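Alpha-galactosidase 1 (Saccharomyces cerevisiae, PDB 3LRK) cleaves the alpha-glycosidic bond that holds a terminal galactose at the non-reducing end of oligosaccharides, galactomannans and galactolipids, and assembles as a homotetramer. Local coordinates at the interface of chains A and B. Numbering follows the deposited sequence. Chains: chain A/B, Alpha-galactosidase 1.

The interface of chains A and B. Residues chain A 248, 325-326, 378; chain B 219-220.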
# COMPACT_ATOMS: atom_id res chain seq x y z
N PRO A 248 -1.58 16.32 -8.07
CA PRO A 248 -0.14 16.03 -8.18
C PRO A 248 0.29 15.57 -9.59
O PRO A 248 1.47 15.61 -9.89
CB PRO A 248 0.06 14.89 -7.17
CG PRO A 248 -1.25 14.20 -7.12
CD PRO A 248 -2.28 15.31 -7.25
N THR A 325 -0.68 24.39 -11.43
CA THR A 325 -0.23 23.81 -10.18
C THR A 325 -1.11 24.30 -9.05
O THR A 325 -1.43 25.49 -8.97
CB THR A 325 1.26 24.21 -9.89
OG1 THR A 325 2.10 23.70 -10.93
CG2 THR A 325 1.73 23.71 -8.52
N ARG A 326 -1.50 23.39 -8.16
CA ARG A 326 -2.23 23.80 -6.97
C ARG A 326 -1.23 24.40 -5.96
O ARG A 326 -0.29 23.72 -5.52
CB ARG A 326 -3.01 22.64 -6.36
CG ARG A 326 -3.92 23.07 -5.22
CD ARG A 326 -3.88 22.05 -4.10
NE ARG A 326 -4.79 20.96 -4.35
CZ ARG A 326 -4.80 19.79 -3.70
NH1 ARG A 326 -3.92 19.51 -2.74
NH2 ARG A 326 -5.69 18.90 -4.04
N PHE A 378 4.75 31.24 -7.69
CA PHE A 378 5.19 30.34 -6.63
C PHE A 378 6.63 29.83 -6.73
O PHE A 378 7.22 29.49 -5.71
CB PHE A 378 4.20 29.15 -6.53
CG PHE A 378 3.94 28.46 -7.84
CD1 PHE A 378 4.78 27.44 -8.29
CD2 PHE A 378 2.87 28.83 -8.65
CE1 PHE A 378 4.56 26.80 -9.51
CE2 PHE A 378 2.63 28.20 -9.88
CZ PHE A 378 3.48 27.18 -10.31
N SER B 219 2.07 20.50 -3.53
CA SER B 219 1.17 19.56 -4.19
C SER B 219 1.91 18.69 -5.23
O SER B 219 1.46 17.61 -5.57
CB SER B 219 0.02 20.32 -4.86
OG SER B 219 0.56 21.23 -5.82
N ARG B 220 3.05 19.18 -5.71
CA ARG B 220 3.90 18.42 -6.64
C ARG B 220 4.77 17.37 -5.93
O ARG B 220 5.42 16.56 -6.60
CB ARG B 220 4.78 19.37 -7.47
CG ARG B 220 4.00 20.29 -8.41
CD ARG B 220 4.85 21.47 -8.87
NE ARG B 220 5.18 22.39 -7.78
CZ ARG B 220 5.84 23.53 -7.93
NH1 ARG B 220 6.26 23.90 -9.13
NH2 ARG B 220 6.09 24.31 -6.88
O HOH W 1 -0.38 20.69 -8.49
O HOH W 2 1.92 23.55 -3.63
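B:Ser219 and B:Arg220, both in a helix-like turn of a loop, meet the extended backbone of A:Thr325 and A:Arg326 at the start of a strand. The hydroxyl OG of B:Ser219 donates a hydrogen bond of 2.6 Å to the carbonyl O of A:Arg326. It approaches in the carbonyl plane, on a lone pair, with 136° at the oxygen. With chi1 at 60°, OG sits between its own backbone N and carbonyl carbon, a compact placement that brings the hydroxyl up to the strand. Two waters extend the grip: water 1 joins OG to the backbone N of A:Arg326, which it meets at 2.9 Å, and water 2 links the carbonyl O of A:Arg326 to the backbone N of B:Ser219, 3.1 Å from the water. Serine suits the place because its short hydroxyl side chain can donate to the carbonyl while also meeting water 1. A:Arg326 works here mainly through its backbone N and O, with CB near B:Ser219 CB, so the strand matters more than the arginine head.

B:Arg220 spans two neighbours. Its side chain crosses that of A:Thr325 at about a right angle, with CD 3.9 Å from the methyl CG2, and a bend at chi3 (-67°) then carries the guanidinium to A:Phe378. This phenylalanine offers the flat CD1–CE1 edge of its ring to the guanidinium face, the planes nearly perpendicular, with CE1 3.4 Å from NH1. A long chain with a flat end fits both threonine's methyl and the ring edge; an alanine here would probably leave A:Phe378 and the A:Thr325 methyl without their partner and open a gap beside the strand. A:Pro248 packs its CA 3.4 Å from the carbonyl O of B:Ser219, its compact ring fitting close to the turn.

The patch belongs to the homotetramer's assembly surface. Chain A contributes the 3-10 helix 247-252 of its catalytic region, strand 325-331 and the loop after helix 373-376 in the C-terminal beta-sandwich region; chain B offers the loop just before B:Cys221, which is disulfide-bonded to B:Cys237. The patch centre lies about 23 Å from the proton donor A:Asp209 and about 28 Å from the nucleophile A:Asp149, outside chain A's catalytic centre.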